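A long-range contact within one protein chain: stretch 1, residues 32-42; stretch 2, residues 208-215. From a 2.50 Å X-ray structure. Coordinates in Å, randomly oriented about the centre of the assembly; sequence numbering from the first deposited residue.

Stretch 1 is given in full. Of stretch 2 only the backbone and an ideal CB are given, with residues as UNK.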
ATOM      1  N   GLY A  32      -5.069  -2.232  18.272  1.00 51.68           N
ATOM      2  CA  GLY A  32      -6.315  -1.495  18.235  1.00 51.22           C
ATOM      3  C   GLY A  32      -6.300  -0.007  18.492  1.00 52.10           C
ATOM      4  O   GLY A  32      -7.355   0.624  18.475  1.00 53.79           O
ATOM      5  N   VAL A  33      -5.138   0.579  18.745  1.00 51.80           N
ATOM      6  CA  VAL A  33      -5.113   2.014  18.971  1.00 49.76           C
ATOM      7  C   VAL A  33      -4.657   2.769  17.709  1.00 51.58           C
ATOM      8  O   VAL A  33      -3.465   2.896  17.404  1.00 51.45           O
ATOM      9  CB  VAL A  33      -4.272   2.373  20.250  1.00 47.81           C
ATOM     10  CG1 VAL A  33      -3.302   1.291  20.562  1.00 46.63           C
ATOM     11  CG2 VAL A  33      -3.559   3.700  20.084  1.00 48.75           C
ATOM     12  N   VAL A  34      -5.656   3.211  16.951  1.00 51.86           N
ATOM     13  CA  VAL A  34      -5.474   3.979  15.727  1.00 52.62           C
ATOM     14  C   VAL A  34      -6.436   5.141  15.862  1.00 53.23           C
ATOM     15  O   VAL A  34      -7.464   5.033  16.527  1.00 53.74           O
ATOM     16  CB  VAL A  34      -5.847   3.179  14.449  1.00 52.24           C
ATOM     17  CG1 VAL A  34      -7.230   2.606  14.577  1.00 53.54           C
ATOM     18  CG2 VAL A  34      -5.804   4.089  13.227  1.00 50.67           C
ATOM     19  N   GLU A  35      -6.115   6.258  15.239  1.00 54.42           N
ATOM     20  CA  GLU A  35      -6.989   7.399  15.356  1.00 53.70           C
ATOM     21  C   GLU A  35      -7.118   8.161  14.053  1.00 51.67           C
ATOM     22  O   GLU A  35      -6.134   8.443  13.370  1.00 51.30           O
ATOM     23  CB  GLU A  35      -6.493   8.287  16.502  1.00 55.18           C
ATOM     24  CG  GLU A  35      -6.437   9.780  16.220  1.00 59.75           C
ATOM     25  CD  GLU A  35      -5.112  10.205  15.625  1.00 59.98           C
ATOM     26  OE1 GLU A  35      -4.167   9.386  15.624  1.00 60.45           O
ATOM     27  OE2 GLU A  35      -5.012  11.362  15.173  1.00 63.15           O
ATOM     28  N   LYS A  36      -8.367   8.465  13.726  1.00 50.34           N
ATOM     29  CA  LYS A  36      -8.757   9.182  12.523  1.00 50.23           C
ATOM     30  C   LYS A  36      -7.799  10.245  11.959  1.00 49.34           C
ATOM     31  O   LYS A  36      -7.552  10.273  10.763  1.00 48.94           O
ATOM     32  CB  LYS A  36     -10.141   9.801  12.753  1.00 52.37           C
ATOM     33  CG  LYS A  36     -10.573  10.789  11.680  1.00 59.20           C
ATOM     34  CD  LYS A  36     -11.890  11.483  12.039  1.00 62.68           C
ATOM     35  CE  LYS A  36     -12.233  12.599  11.045  1.00 61.93           C
ATOM     36  NZ  LYS A  36     -12.381  12.126   9.636  1.00 60.93           N
ATOM     37  N   ASN A  37      -7.237  11.112  12.792  1.00 49.16           N
ATOM     38  CA  ASN A  37      -6.377  12.155  12.238  1.00 48.88           C
ATOM     39  C   ASN A  37      -5.036  11.744  11.655  1.00 46.57           C
ATOM     40  O   ASN A  37      -4.648  12.245  10.603  1.00 45.60           O
ATOM     41  CB  ASN A  37      -6.186  13.275  13.257  1.00 50.31           C
ATOM     42  CG  ASN A  37      -7.489  13.942  13.606  1.00 53.28           C
ATOM     43  OD1 ASN A  37      -8.229  14.386  12.721  1.00 54.52           O
ATOM     44  ND2 ASN A  37      -7.792  14.008  14.896  1.00 56.68           N
ATOM     45  N   SER A  38      -4.314  10.850  12.317  1.00 44.27           N
ATOM     46  CA  SER A  38      -3.038  10.432  11.768  1.00 43.58           C
ATOM     47  C   SER A  38      -3.280   9.446  10.608  1.00 43.56           C
ATOM     48  O   SER A  38      -2.694   9.592   9.538  1.00 41.92           O
ATOM     49  CB  SER A  38      -2.159   9.815  12.864  1.00 43.39           C
ATOM     50  OG  SER A  38      -2.836   8.795  13.572  1.00 41.99           O
ATOM     51  N   TYR A  39      -4.175   8.482  10.810  1.00 42.02           N
ATOM     52  CA  TYR A  39      -4.490   7.485   9.785  1.00 42.18           C
ATOM     53  C   TYR A  39      -5.041   8.138   8.526  1.00 42.13           C
ATOM     54  O   TYR A  39      -4.943   7.605   7.433  1.00 42.11           O
ATOM     55  CB  TYR A  39      -5.502   6.476  10.342  1.00 42.59           C
ATOM     56  CG  TYR A  39      -6.062   5.498   9.327  1.00 43.83           C
ATOM     57  CD1 TYR A  39      -7.166   5.831   8.542  1.00 42.71           C
ATOM     58  CD2 TYR A  39      -5.474   4.241   9.140  1.00 44.29           C
ATOM     59  CE1 TYR A  39      -7.669   4.939   7.591  1.00 44.15           C
ATOM     60  CE2 TYR A  39      -5.969   3.344   8.194  1.00 43.83           C
ATOM     61  CZ  TYR A  39      -7.062   3.697   7.426  1.00 43.91           C
ATOM     62  OH  TYR A  39      -7.542   2.815   6.492  1.00 41.35           O
ATOM     63  N   ARG A  40      -5.625   9.307   8.698  1.00 44.16           N
ATOM     64  CA  ARG A  40      -6.212  10.064   7.603  1.00 44.22           C
ATOM     65  C   ARG A  40      -5.099  10.569   6.673  1.00 43.62           C
ATOM     66  O   ARG A  40      -5.275  10.679   5.458  1.00 40.74           O
ATOM     67  CB  ARG A  40      -6.990  11.245   8.211  1.00 46.90           C
ATOM     68  CG  ARG A  40      -7.867  12.003   7.259  1.00 48.16           C
ATOM     69  CD  ARG A  40      -8.818  12.936   7.986  1.00 45.65           C
ATOM     70  NE  ARG A  40      -8.172  14.073   8.627  1.00 44.69           N
ATOM     71  CZ  ARG A  40      -8.798  15.228   8.856  1.00 45.47           C
ATOM     72  NH1 ARG A  40     -10.066  15.370   8.489  1.00 43.69           N
ATOM     73  NH2 ARG A  40      -8.173  16.239   9.448  1.00 42.74           N
ATOM     74  N   LYS A  41      -3.948  10.878   7.262  1.00 43.55           N
ATOM     75  CA  LYS A  41      -2.816  11.375   6.502  1.00 44.47           C
ATOM     76  C   LYS A  41      -2.146  10.251   5.720  1.00 43.73           C
ATOM     77  O   LYS A  41      -1.570  10.476   4.649  1.00 43.57           O
ATOM     78  CB  LYS A  41      -1.824  12.066   7.442  1.00 47.83           C
ATOM     79  CG  LYS A  41      -2.434  13.273   8.156  1.00 52.52           C
ATOM     80  CD  LYS A  41      -1.393  14.198   8.794  1.00 56.63           C
ATOM     81  CE  LYS A  41      -2.058  15.500   9.260  1.00 60.26           C
ATOM     82  NZ  LYS A  41      -1.110  16.622   9.549  1.00 62.61           N
ATOM     83  N   LEU A  42      -2.234   9.037   6.255  1.00 42.50           N
ATOM     84  CA  LEU A  42      -1.668   7.874   5.594  1.00 41.63           C
ATOM     85  C   LEU A  42      -2.471   7.637   4.323  1.00 40.06           C
ATOM     86  O   LEU A  42      -1.912   7.403   3.252  1.00 41.89           O
ATOM     87  CB  LEU A  42      -1.766   6.653   6.499  1.00 43.78           C
ATOM     88  CG  LEU A  42      -1.068   5.406   5.962  1.00 44.38           C
ATOM     89  CD1 LEU A  42       0.423   5.682   5.882  1.00 45.36           C
ATOM     90  CD2 LEU A  42      -1.351   4.218   6.878  1.00 43.04           C
ATOM     91  N   UNK A 208       4.712  10.967  15.878  1.00 42.65           N
ATOM     92  CA  UNK A 208       4.432  12.147  16.679  1.00 41.72           C
ATOM     93  C   UNK A 208       2.957  12.528  16.744  1.00 43.90           C
ATOM     94  O   UNK A 208       2.460  12.913  17.807  1.00 43.52           O
ATOM     95  CB  UNK A 208       5.231  13.330  16.128  1.00 41.72           C
ATOM     96  N   UNK A 209       2.248  12.428  15.622  1.00 45.00           N
ATOM     97  CA  UNK A 209       0.825  12.767  15.599  1.00 48.22           C
ATOM     98  C   UNK A 209       0.005  11.799  16.460  1.00 49.14           C
ATOM     99  O   UNK A 209      -0.999  12.181  17.069  1.00 50.05           O
ATOM    100  CB  UNK A 209       0.305  12.758  14.160  1.00 48.22           C
ATOM    101  N   UNK A 210       0.436  10.545  16.502  1.00 48.43           N
ATOM    102  CA  UNK A 210      -0.253   9.516  17.267  1.00 47.19           C
ATOM    103  C   UNK A 210      -0.007   9.688  18.769  1.00 47.53           C
ATOM    104  O   UNK A 210      -0.906   9.457  19.586  1.00 45.94           O
ATOM    105  CB  UNK A 210       0.199   8.127  16.811  1.00 47.19           C
ATOM    106  N   UNK A 211       1.212  10.083  19.130  1.00 47.60           N
ATOM    107  CA  UNK A 211       1.557  10.290  20.528  1.00 48.39           C
ATOM    108  C   UNK A 211       0.591  11.318  21.121  1.00 49.26           C
ATOM    109  O   UNK A 211      -0.123  11.015  22.079  1.00 50.13           O
ATOM    110  CB  UNK A 211       3.009  10.748  20.675  1.00 48.39           C
ATOM    111  N   UNK A 212       0.549  12.521  20.551  1.00 48.42           N
ATOM    112  CA  UNK A 212      -0.359  13.539  21.060  1.00 49.16           C
ATOM    113  C   UNK A 212      -1.743  12.956  21.284  1.00 48.13           C
ATOM    114  O   UNK A 212      -2.241  12.956  22.412  1.00 47.90           O
ATOM    115  CB  UNK A 212      -0.432  14.726  20.097  1.00 49.16           C
ATOM    116  N   UNK A 213      -2.348  12.459  20.204  1.00 46.23           N
ATOM    117  CA  UNK A 213      -3.681  11.848  20.236  1.00 44.87           C
ATOM    118  C   UNK A 213      -3.853  10.865  21.394  1.00 44.61           C
ATOM    119  O   UNK A 213      -4.907  10.819  22.035  1.00 45.01           O
ATOM    120  CB  UNK A 213      -3.954  11.129  18.913  1.00 44.87           C
ATOM    121  N   UNK A 214      -2.820  10.068  21.649  1.00 44.18           N
ATOM    122  CA  UNK A 214      -2.868   9.103  22.735  1.00 45.18           C
ATOM    123  C   UNK A 214      -2.883   9.875  24.047  1.00 44.91           C
ATOM    124  O   UNK A 214      -3.709   9.612  24.916  1.00 45.48           O
ATOM    125  CB  UNK A 214      -1.687   8.132  22.674  1.00 45.18           C
ATOM    126  N   UNK A 215      -1.961  10.825  24.185  1.00 44.56           N
ATOM    127  CA  UNK A 215      -1.898  11.617  25.397  1.00 44.57           C
ATOM    128  C   UNK A 215      -3.221  12.323  25.643  1.00 44.98           C
ATOM    129  O   UNK A 215      -3.692  12.428  26.774  1.00 42.08           O
ATOM    130  CB  UNK A 215      -0.757  12.633  25.316  1.00 44.57           C
TER

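Stretch 2 is one helical run, packed nearly antiparallel to the helix of stretch 1. The axes approach to 9.1 Å, and the angle between their directions is 161°.

At position 208 the ideal CB finds nothing of stretch 1 within 5.5 Å, and there is room for it. Nearly any residue would suit. The deposited residue is Gly208, which makes no contact here.

Position 209 points toward stretch 1. Its CA is 5.9 Å from Ser38 CA, and its ideal CB is 4.1 Å from Ser38 CB. A bulky branch at CB has little space on that side. The Lys41 chain and its NZ lie further along. A polar, acidic or modest aliphatic side chain that leans away from Ser38 could suit. The residue is Asn209. Its CB packs on Ser38 CB at 4.0 Å, and its OD1 lies 4.0 Å from Lys41 CD. No hydrogen bond crosses here.

Position 210 points sideways. Its ideal CB is 4.5 Å from Ser38 OG and 4.7 Å from Glu35 OE1. These two oxygens are already paired: Ser38 OG donates to Glu35 OE1 at 2.5 Å. Glu35 also caps the helix, as its OE2 accepts from Ser38 N at 3.0 Å. A polar group could suit, but so could an aliphatic one long enough to bend back over the pair. The residue is Leu210, with chi1 t and chi2 p. Its CD1 reaches 3.5 Å from Glu35 OE1 and 4.0 Å from Ser38 OG. It covers the capping group without bonding to it.

Positions 211 and 212 have no part of stretch 1 within 5.5 Å of their ideal CB. Many residues would do. They are Ile211 and Lys212, and neither touches stretch 1.

Position 213 points toward stretch 1. Its ideal CB is already 3.6 Å from Glu35 CD. A small side chain suits this close approach. The residue is Ala213, whose CB rests against the Glu35 carboxylate, 3.6 Å from CD.

Position 214 points sideways, with its ideal CB 5.5 Å from Val33 CG2. A longer apolar side chain could close that gap. The residue is Ile214, with chi1 m and chi2 t. Its CD1 meets Val33 CG2 at 4.1 Å, an apolar contact.

At position 215 the ideal CB would lie 3.3 Å from the O of Lys212, a crowding that only glycine avoids; stretch 1 makes no demand here. It is Gly215.

Stretch 2 208-215: GNLIKAIG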
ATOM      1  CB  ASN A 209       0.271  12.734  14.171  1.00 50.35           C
ATOM      2  CG  ASN A 209       1.064  13.598  13.206  1.00 53.24           C
ATOM      3  OD1 ASN A 209       0.494  14.222  12.309  1.00 54.18           O
ATOM      4  ND2 ASN A 209       2.387  13.620  13.368  1.00 55.59           N
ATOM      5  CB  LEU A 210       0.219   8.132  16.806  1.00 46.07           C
ATOM      6  CG  LEU A 210      -0.504   6.918  17.394  1.00 47.29           C
ATOM      7  CD1 LEU A 210      -1.988   7.009  17.059  1.00 45.12           C
ATOM      8  CD2 LEU A 210       0.108   5.629  16.830  1.00 49.36           C
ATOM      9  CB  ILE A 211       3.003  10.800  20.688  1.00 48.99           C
ATOM     10  CG1 ILE A 211       3.984   9.787  20.088  1.00 49.84           C
ATOM     11  CG2 ILE A 211       3.324  11.012  22.168  1.00 47.63           C
ATOM     12  CD1 ILE A 211       4.057   8.495  20.843  1.00 49.24           C
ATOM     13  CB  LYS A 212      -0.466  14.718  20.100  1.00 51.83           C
ATOM     14  CG  LYS A 212       0.678  15.702  20.205  1.00 57.42           C
ATOM     15  CD  LYS A 212       0.320  17.027  19.535  1.00 62.00           C
ATOM     16  CE  LYS A 212      -0.787  17.756  20.296  1.00 64.70           C
ATOM     17  NZ  LYS A 212      -1.081  19.109  19.724  1.00 66.02           N
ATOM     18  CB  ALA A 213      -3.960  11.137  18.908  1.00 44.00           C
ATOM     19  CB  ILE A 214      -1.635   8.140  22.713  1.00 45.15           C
ATOM     20  CG1 ILE A 214      -1.686   7.237  21.475  1.00 46.14           C
ATOM     21  CG2 ILE A 214      -1.617   7.279  23.965  1.00 45.24           C
ATOM     22  CD1 ILE A 214      -0.548   6.226  21.392  1.00 43.35           C
TER
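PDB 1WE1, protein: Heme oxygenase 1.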